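Local coordinates for protein putative glucoamylase (Bacteroides uniformis, PDB 4GL3) that probably hydrolyses glycosidic bonds in alpha-linked glucose polymers or oligosaccharides, at residues His35-Leu40 and Asn106-Lys111; Gly302-Asp307 and Val323-Ala328; Ser332-Pro337 and Ile385-Asn390. One frame throughout, in Å; residues are numbered along the deposited sequence.

The three contacts illustrate how one chain ties together parts that lie far apart along the sequence. Contact 1 is a loop-to-loop junction about 20 Å from the chain's centre; its own centre lies about 28 Å from that of contact 2 and 29 Å from that of contact 3, which sits on the opposite side of the chain's centre. Contacts 2 and 3 adjoin in sequence, with centres about 16 Å apart; helix 378-393 supplies one side of contact 3 and is touched by S306 and T327 of contact 2. Contact 2 lies close to bound small molecules: the side chain of A305 is about 4 Å from a Tris molecule, probably from the crystallisation liquor, which may mark a pocket, and that of D307 about 5 Å from a di(hydroxyethyl)ether.

Contact 1: His35-Leu40 and Asn106-Lys111; sequences HPESGL and NGKTGK
The imidazole of H35 lies flat against G107, whose CA sits 3.7 Å from the ring centroid and only 12° off the ring normal, a CH-pi contact over the face. The fit depends on the glycine: a beta carbon at that position would come within 2.4 Å of H35 ND1. Next to it, S38 OG donates to G107 O over 2.8 Å, approaching in the carbonyl plane on a lone pair at a C=O...donor angle of 133°. Farther out, E37 and K108 pass at a slant, with E37 CD 3.7 Å from K108 CG, and their polar ends share water 1. That water gives a proton to E37 OE1, accepts one from K108 NZ, and lies 2.7 Å from H35 ND1 in the plane of the ring.

A second shell sets these groups. S38 OG stands between its backbone N and carbonyl carbon (chi1 59°), where it also accepts from L40 N in an ST turn. N106 OD1 accepts from K108 N at 2.8 Å and from T109 N, an Asx turn and motif that folds the backbone around G107. H35 NE2 bonds T51 O, while the ring stacks with H42. An alanine in place of H35 would probably leave G107 CA facing a gap and deprive both water 1 and T51 O of a partner.

E50 ties K108 NZ by a salt bridge and also bonds N106 ND2. The junction thus joins the loop after helix 15-27 to the turn between strands 104-106 and 112-113, with S38 and L40 resting on F88 of helix 75-90 and H35 on A52 of strand 51-53.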
loop_
_atom_site.group_PDB
_atom_site.type_symbol
_atom_site.label_atom_id
_atom_site.label_comp_id
_atom_site.label_asym_id
_atom_site.label_seq_id
_atom_site.Cartn_x
_atom_site.Cartn_y
_atom_site.Cartn_z
ATOM N N HIS A 35 9.856 -4.528 14.888
ATOM C CA HIS A 35 11.017 -5.287 15.360
ATOM C C HIS A 35 12.055 -4.330 15.992
ATOM O O HIS A 35 12.427 -3.354 15.369
ATOM C CB HIS A 35 11.677 -6.060 14.214
ATOM C CG HIS A 35 10.865 -7.199 13.709
ATOM N ND1 HIS A 35 11.005 -8.488 14.193
ATOM C CD2 HIS A 35 9.914 -7.245 12.748
ATOM C CE1 HIS A 35 10.146 -9.268 13.558
ATOM N NE2 HIS A 35 9.454 -8.533 12.694
ATOM N N PRO A 36 12.545 -4.626 17.197
ATOM C CA PRO A 36 13.469 -3.652 17.786
ATOM C C PRO A 36 14.833 -3.553 17.087
ATOM O O PRO A 36 15.470 -2.514 17.156
ATOM C CB PRO A 36 13.655 -4.150 19.248
ATOM C CG PRO A 36 12.545 -5.113 19.493
ATOM C CD PRO A 36 12.193 -5.703 18.140
ATOM N N GLU A 37 15.290 -4.623 16.453
ATOM C CA GLU A 37 16.640 -4.667 15.890
ATOM C C GLU A 37 16.654 -3.880 14.599
ATOM O O GLU A 37 17.661 -3.300 14.254
ATOM C CB GLU A 37 17.109 -6.136 15.631
ATOM C CG GLU A 37 17.101 -7.065 16.871
ATOM C CD GLU A 37 15.701 -7.574 17.343
ATOM O OE1 GLU A 37 14.638 -7.269 16.718
ATOM O OE2 GLU A 37 15.669 -8.324 18.349
ATOM N N SER A 38 15.529 -3.845 13.886
ATOM C CA SER A 38 15.512 -3.312 12.534
ATOM C C SER A 38 14.571 -2.145 12.291
ATOM O O SER A 38 14.777 -1.423 11.322
ATOM C CB SER A 38 15.128 -4.426 11.557
ATOM O OG SER A 38 13.841 -4.983 11.848
ATOM N N GLY A 39 13.512 -2.007 13.112
ATOM C CA GLY A 39 12.412 -1.063 12.852
ATOM C C GLY A 39 11.377 -1.526 11.837
ATOM O O GLY A 39 10.394 -0.815 11.548
ATOM N N LEU A 40 11.570 -2.713 11.290
ATOM C CA LEU A 40 10.646 -3.248 10.303
ATOM C C LEU A 40 9.352 -3.749 10.954
ATOM O O LEU A 40 9.297 -4.057 12.165
ATOM C CB LEU A 40 11.304 -4.374 9.468
ATOM C CG LEU A 40 12.548 -4.057 8.635
ATOM C CD1 LEU A 40 13.131 -5.323 7.968
ATOM C CD2 LEU A 40 12.223 -2.951 7.606
ATOM N N ASN A 106 13.671 -12.135 8.066
ATOM C CA ASN A 106 13.763 -12.200 9.497
ATOM C C ASN A 106 14.057 -10.784 9.996
ATOM O O ASN A 106 15.039 -10.183 9.573
ATOM C CB ASN A 106 14.824 -13.200 9.887
ATOM C CG ASN A 106 14.961 -13.374 11.368
ATOM O OD1 ASN A 106 15.219 -12.412 12.105
ATOM N ND2 ASN A 106 14.865 -14.612 11.820
ATOM N N GLY A 107 13.205 -10.259 10.875
ATOM C CA GLY A 107 13.330 -8.876 11.364
ATOM C C GLY A 107 14.493 -8.610 12.327
ATOM O O GLY A 107 14.773 -7.485 12.647
ATOM N N LYS A 108 15.162 -9.671 12.780
ATOM C CA LYS A 108 16.378 -9.559 13.555
ATOM C C LYS A 108 17.633 -9.801 12.692
ATOM O O LYS A 108 18.562 -9.064 12.803
ATOM C CB LYS A 108 16.405 -10.547 14.729
ATOM C CG LYS A 108 15.108 -10.699 15.522
ATOM C CD LYS A 108 15.295 -11.720 16.659
ATOM C CE LYS A 108 14.195 -11.678 17.722
ATOM N NZ LYS A 108 12.818 -11.676 17.146
ATOM N N THR A 109 17.670 -10.809 11.836
ATOM C CA THR A 109 18.907 -11.161 11.133
ATOM C C THR A 109 18.971 -10.673 9.695
ATOM O O THR A 109 20.025 -10.664 9.079
ATOM C CB THR A 109 19.079 -12.691 11.067
ATOM O OG1 THR A 109 18.005 -13.230 10.251
ATOM C CG2 THR A 109 19.121 -13.290 12.519
ATOM N N GLY A 110 17.840 -10.297 9.131
ATOM C CA GLY A 110 17.805 -9.849 7.746
ATOM C C GLY A 110 17.871 -10.959 6.694
ATOM O O GLY A 110 18.014 -10.655 5.518
ATOM N N LYS A 111 17.765 -12.225 7.096
ATOM C CA LYS A 111 17.781 -13.327 6.157
ATOM C C LYS A 111 16.386 -13.548 5.539
ATOM O O LYS A 111 15.353 -13.465 6.210
ATOM C CB LYS A 111 18.329 -14.602 6.846
ATOM C CG LYS A 111 19.717 -14.428 7.476
ATOM C CD LYS A 111 20.783 -13.867 6.483
ATOM C CE LYS A 111 22.172 -13.667 7.136
ATOM N NZ LYS A 111 23.148 -12.977 6.201
HETATM O O HOH W 1 12.444 -8.986 16.420
#

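Contact 2: Gly302-Asp307 and Val323-Ala328; sequences GLTASD and VITPTA
T304 and T325 meet methyl to methyl in what is probably the helical-barrel fold of the six-hairpin glycosidases, where the loop running into strand 305-306 packs on the start of helix 326-331. Their side chains cross at about a right angle, and the CG2 atoms of T304 and T325 are pressed to 3.5 Å, tighter than usual. T304 turns its OG1 anti to the backbone N (chi1 -166°) to meet F250 N, which directs CG2 into the contact, toward T327 CG2 as well. On the other branch of T325, OG1 lies 2.6 Å from S306 OG, a short approach in which the proton of T325 may go instead to another acceptor; S306 OG itself donates to D307 O. L303 runs at a slant to I324, its CD2 3.9 Å from I324 CD1 and also close to V323 O.

The backbones join where T325 N donates to G302 O over 3.2 Å, nearly straight and almost along the C=O axis. Beside that bond A328 CB presses on G302, where a side chain would collide with it. Water 2 bridges the two segments, accepting from T304 N, donating to V323 O over 2.8 Å, and lying 2.7 Å from T325 OG1.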
loop_
_atom_site.group_PDB
_atom_site.type_symbol
_atom_site.label_atom_id
_atom_site.label_comp_id
_atom_site.label_asym_id
_atom_site.label_seq_id
_atom_site.Cartn_x
_atom_site.Cartn_y
_atom_site.Cartn_z
ATOM N N GLY A 302 -17.156 -2.008 2.304
ATOM C CA GLY A 302 -15.741 -2.061 1.979
ATOM C C GLY A 302 -15.267 -3.496 1.920
ATOM O O GLY A 302 -15.073 -4.135 2.961
ATOM N N LEU A 303 -15.062 -3.992 0.697
ATOM C CA LEU A 303 -14.539 -5.344 0.449
ATOM C C LEU A 303 -13.123 -5.309 -0.159
ATOM O O LEU A 303 -12.874 -4.675 -1.198
ATOM C CB LEU A 303 -15.488 -6.099 -0.493
ATOM C CG LEU A 303 -16.942 -6.277 -0.046
ATOM C CD1 LEU A 303 -17.764 -6.905 -1.169
ATOM C CD2 LEU A 303 -17.023 -7.085 1.244
ATOM N N THR A 304 -12.199 -5.993 0.516
ATOM C CA THR A 304 -10.830 -6.142 0.062
ATOM C C THR A 304 -10.205 -7.417 0.684
ATOM O O THR A 304 -10.815 -8.084 1.535
ATOM C CB THR A 304 -10.025 -4.896 0.416
ATOM O OG1 THR A 304 -8.801 -4.892 -0.306
ATOM C CG2 THR A 304 -9.722 -4.800 1.947
ATOM N N ALA A 305 -8.992 -7.743 0.251
ATOM C CA ALA A 305 -8.237 -8.881 0.790
ATOM C C ALA A 305 -7.963 -8.710 2.281
ATOM O O ALA A 305 -7.480 -7.647 2.722
ATOM C CB ALA A 305 -6.900 -9.098 0.029
ATOM N N SER A 306 -8.216 -9.768 3.038
ATOM C CA SER A 306 -7.953 -9.745 4.467
ATOM C C SER A 306 -8.159 -11.119 5.090
ATOM O O SER A 306 -8.625 -12.045 4.418
ATOM C CB SER A 306 -8.928 -8.750 5.117
ATOM O OG SER A 306 -10.252 -9.235 5.108
ATOM N N ASP A 307 -7.919 -11.216 6.404
ATOM C CA ASP A 307 -8.368 -12.364 7.172
ATOM C C ASP A 307 -9.898 -12.479 7.089
ATOM O O ASP A 307 -10.614 -11.512 6.751
ATOM C CB ASP A 307 -7.916 -12.260 8.640
ATOM C CG ASP A 307 -6.431 -12.581 8.849
ATOM O OD1 ASP A 307 -5.718 -12.985 7.894
ATOM O OD2 ASP A 307 -5.979 -12.443 10.008
ATOM N N VAL A 323 -17.481 -10.938 4.727
ATOM C CA VAL A 323 -16.409 -10.302 5.495
ATOM C C VAL A 323 -16.267 -8.843 5.017
ATOM O O VAL A 323 -16.050 -8.584 3.837
ATOM C CB VAL A 323 -15.065 -11.066 5.314
ATOM C CG1 VAL A 323 -13.898 -10.370 6.040
ATOM C CG2 VAL A 323 -15.217 -12.538 5.758
ATOM N N ILE A 324 -16.477 -7.908 5.938
ATOM C CA ILE A 324 -16.182 -6.486 5.737
ATOM C C ILE A 324 -14.816 -6.207 6.387
ATOM O O ILE A 324 -14.499 -6.704 7.480
ATOM C CB ILE A 324 -17.320 -5.592 6.328
ATOM C CG1 ILE A 324 -18.636 -5.818 5.568
ATOM C CG2 ILE A 324 -16.933 -4.093 6.321
ATOM C CD1 ILE A 324 -18.771 -5.226 4.169
ATOM N N THR A 325 -13.985 -5.448 5.690
ATOM C CA THR A 325 -12.632 -5.247 6.075
ATOM C C THR A 325 -12.383 -3.706 6.194
ATOM O O THR A 325 -12.409 -2.981 5.174
ATOM C CB THR A 325 -11.693 -5.823 4.994
ATOM O OG1 THR A 325 -11.911 -7.235 4.818
ATOM C CG2 THR A 325 -10.271 -5.505 5.331
ATOM N N PRO A 326 -12.147 -3.202 7.435
ATOM C CA PRO A 326 -12.090 -1.755 7.649
ATOM C C PRO A 326 -11.118 -0.982 6.778
ATOM O O PRO A 326 -11.440 0.150 6.409
ATOM C CB PRO A 326 -11.705 -1.643 9.131
ATOM C CG PRO A 326 -12.437 -2.796 9.747
ATOM C CD PRO A 326 -12.231 -3.914 8.729
ATOM N N THR A 327 -9.960 -1.563 6.433
ATOM C CA THR A 327 -9.027 -0.847 5.594
ATOM C C THR A 327 -9.591 -0.460 4.229
ATOM O O THR A 327 -9.118 0.513 3.668
ATOM C CB THR A 327 -7.678 -1.565 5.437
ATOM O OG1 THR A 327 -6.718 -0.648 4.885
ATOM C CG2 THR A 327 -7.792 -2.807 4.522
ATOM N N ALA A 328 -10.608 -1.178 3.723
ATOM C CA ALA A 328 -11.262 -0.854 2.431
ATOM C C ALA A 328 -11.856 0.564 2.462
ATOM O O ALA A 328 -11.374 1.455 1.742
ATOM C CB ALA A 328 -12.348 -1.895 2.050
HETATM O O HOH W 2 -13.625 -7.549 2.819
#

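Contact 3: Ser332-Pro337 and Ile385-Asn390; sequences SIPYAP and IVMIEN
I333, P334 and Y335 present a short apolar row to M387 and I388, and the first class of interaction here is plain carbon packing. M387, which carries selenium in place of sulfur, does most of the work through its terminal methyl. Its chain bends at both chi2 (-62°) and chi3 (-86°), which folds CE back toward the 332-337 turn. There M387 CE comes 3.9 Å from P334 CG, the two side chains crossing at about a right angle, and 3.6 Å from Y335 CZ. Within the turn, P334 CG also lies over one face of the Y335 ring, displaced toward its rim, so ring, proline and methyl pack as a cluster. On the other flank I333 CG2 meets I388 CG1 at 4.1 Å.

A second class brings carbon against oxygen. I333 CG2 rests 3.6 Å from M387 O on the helix backbone, with P334 CD also near that carbonyl. Y335 OH approaches M387 CE to 3.2 Å, a close methyl contact, while its hydrogen bond goes to T252 O.

The third class is hydrogen bonding internal to the turn or directed to neighbours. S332 O accepts from both Y335 N, at 2.8 Å, and A336 N, at 3.2 Å, curling the chain just before helix 337-349, with A336 at its N-cap. S332 OG bonds H253 NE2. I333 also touches M19 and I388 touches V22, both on helix 15-27, whereas Y335 leans on M275 and T279 of helix 271-288.

The turn and helix 378-393 therefore meet by shape: their mutual hold is likely to rest mainly on dispersion and the exclusion of water, while Y335 OH and S332 OG bond to T252 and H253, and S332 O to its own turn.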
loop_
_atom_site.group_PDB
_atom_site.type_symbol
_atom_site.label_atom_id
_atom_site.label_comp_id
_atom_site.label_asym_id
_atom_site.label_seq_id
_atom_site.Cartn_x
_atom_site.Cartn_y
_atom_site.Cartn_z
ATOM N N SER A 332 -9.855 4.586 1.618
ATOM C CA SER A 332 -10.451 5.224 0.472
ATOM C C SER A 332 -10.986 6.630 0.803
ATOM O O SER A 332 -11.638 7.251 -0.048
ATOM C CB SER A 332 -11.572 4.325 -0.101
ATOM O OG SER A 332 -11.007 3.268 -0.892
ATOM N N ILE A 333 -10.704 7.109 2.023
ATOM C CA ILE A 333 -11.131 8.428 2.515
ATOM C C ILE A 333 -10.852 9.606 1.550
ATOM O O ILE A 333 -11.737 10.416 1.366
ATOM C CB ILE A 333 -10.639 8.721 3.982
ATOM C CG1 ILE A 333 -11.281 10.018 4.553
ATOM C CG2 ILE A 333 -9.115 8.706 4.086
ATOM C CD1 ILE A 333 -11.307 10.079 6.087
ATOM N N PRO A 334 -9.682 9.669 0.872
ATOM C CA PRO A 334 -9.590 10.839 0.001
ATOM C C PRO A 334 -10.484 10.743 -1.207
ATOM O O PRO A 334 -10.712 11.719 -1.857
ATOM C CB PRO A 334 -8.147 10.869 -0.439
ATOM C CG PRO A 334 -7.599 9.503 -0.159
ATOM C CD PRO A 334 -8.452 8.861 0.876
ATOM N N TYR A 335 -10.992 9.565 -1.503
ATOM C CA TYR A 335 -11.794 9.387 -2.707
ATOM C C TYR A 335 -13.284 9.575 -2.459
ATOM O O TYR A 335 -13.977 9.988 -3.365
ATOM C CB TYR A 335 -11.548 8.017 -3.305
ATOM C CG TYR A 335 -10.105 7.644 -3.458
ATOM C CD1 TYR A 335 -9.188 8.543 -3.975
ATOM C CD2 TYR A 335 -9.655 6.352 -3.140
ATOM C CE1 TYR A 335 -7.859 8.192 -4.156
ATOM C CE2 TYR A 335 -8.317 5.997 -3.328
ATOM C CZ TYR A 335 -7.433 6.923 -3.837
ATOM O OH TYR A 335 -6.130 6.577 -4.078
ATOM N N ALA A 336 -13.772 9.278 -1.256
ATOM C CA ALA A 336 -15.187 9.467 -0.920
ATOM C C ALA A 336 -15.268 9.792 0.562
ATOM O O ALA A 336 -15.705 8.956 1.374
ATOM C CB ALA A 336 -15.989 8.217 -1.255
ATOM N N PRO A 337 -14.832 11.010 0.938
ATOM C CA PRO A 337 -14.582 11.246 2.377
ATOM C C PRO A 337 -15.795 11.099 3.303
ATOM O O PRO A 337 -15.686 10.516 4.396
ATOM C CB PRO A 337 -13.964 12.658 2.428
ATOM C CG PRO A 337 -14.120 13.250 1.069
ATOM C CD PRO A 337 -14.403 12.138 0.089
ATOM N N ILE A 385 -3.452 4.755 8.166
ATOM C CA ILE A 385 -2.734 5.917 8.721
ATOM C C ILE A 385 -2.440 6.893 7.593
ATOM O O ILE A 385 -2.697 8.095 7.691
ATOM C CB ILE A 385 -1.371 5.556 9.385
ATOM C CG1 ILE A 385 -1.529 4.592 10.532
ATOM C CG2 ILE A 385 -0.674 6.824 9.928
ATOM C CD1 ILE A 385 -0.229 3.913 10.948
ATOM N N VAL A 386 -1.863 6.375 6.510
ATOM C CA VAL A 386 -1.301 7.222 5.472
ATOM C C VAL A 386 -2.347 7.878 4.592
ATOM O O VAL A 386 -2.191 9.022 4.212
ATOM C CB VAL A 386 -0.255 6.429 4.602
ATOM C CG1 VAL A 386 0.186 7.268 3.404
ATOM C CG2 VAL A 386 0.944 6.047 5.454
HETATM N N MSE A 387 -3.420 7.170 4.248
HETATM C CA MSE A 387 -4.439 7.743 3.352
HETATM C C MSE A 387 -5.299 8.733 4.109
HETATM O O MSE A 387 -5.719 9.727 3.538
HETATM C CB MSE A 387 -5.296 6.650 2.670
HETATM C CG MSE A 387 -4.487 5.726 1.742
HETATM SE SE MSE A 387 -3.649 6.635 0.237
HETATM C CE MSE A 387 -5.059 6.647 -1.085
ATOM N N ILE A 388 -5.504 8.516 5.412
ATOM C CA ILE A 388 -6.139 9.532 6.239
ATOM C C ILE A 388 -5.279 10.775 6.145
ATOM O O ILE A 388 -5.795 11.871 5.894
ATOM C CB ILE A 388 -6.357 9.110 7.718
ATOM C CG1 ILE A 388 -7.504 8.077 7.819
ATOM C CG2 ILE A 388 -6.626 10.338 8.624
ATOM C CD1 ILE A 388 -7.586 7.375 9.178
ATOM N N GLU A 389 -3.965 10.636 6.284
ATOM C CA GLU A 389 -3.162 11.854 6.231
ATOM C C GLU A 389 -3.204 12.544 4.841
ATOM O O GLU A 389 -3.256 13.780 4.762
ATOM C CB GLU A 389 -1.690 11.594 6.613
ATOM C CG GLU A 389 -0.899 12.863 6.834
ATOM C CD GLU A 389 -1.514 13.724 7.928
ATOM O OE1 GLU A 389 -1.947 13.114 8.936
ATOM O OE2 GLU A 389 -1.548 14.973 7.778
ATOM N N ASN A 390 -3.106 11.761 3.767
ATOM C CA ASN A 390 -3.243 12.322 2.439
ATOM C C ASN A 390 -4.551 13.109 2.270
ATOM O O ASN A 390 -4.541 14.206 1.714
ATOM C CB ASN A 390 -3.123 11.254 1.355
ATOM C CG ASN A 390 -1.682 10.890 1.062
ATOM O OD1 ASN A 390 -0.792 11.732 1.254
ATOM N ND2 ASN A 390 -1.436 9.630 0.587
#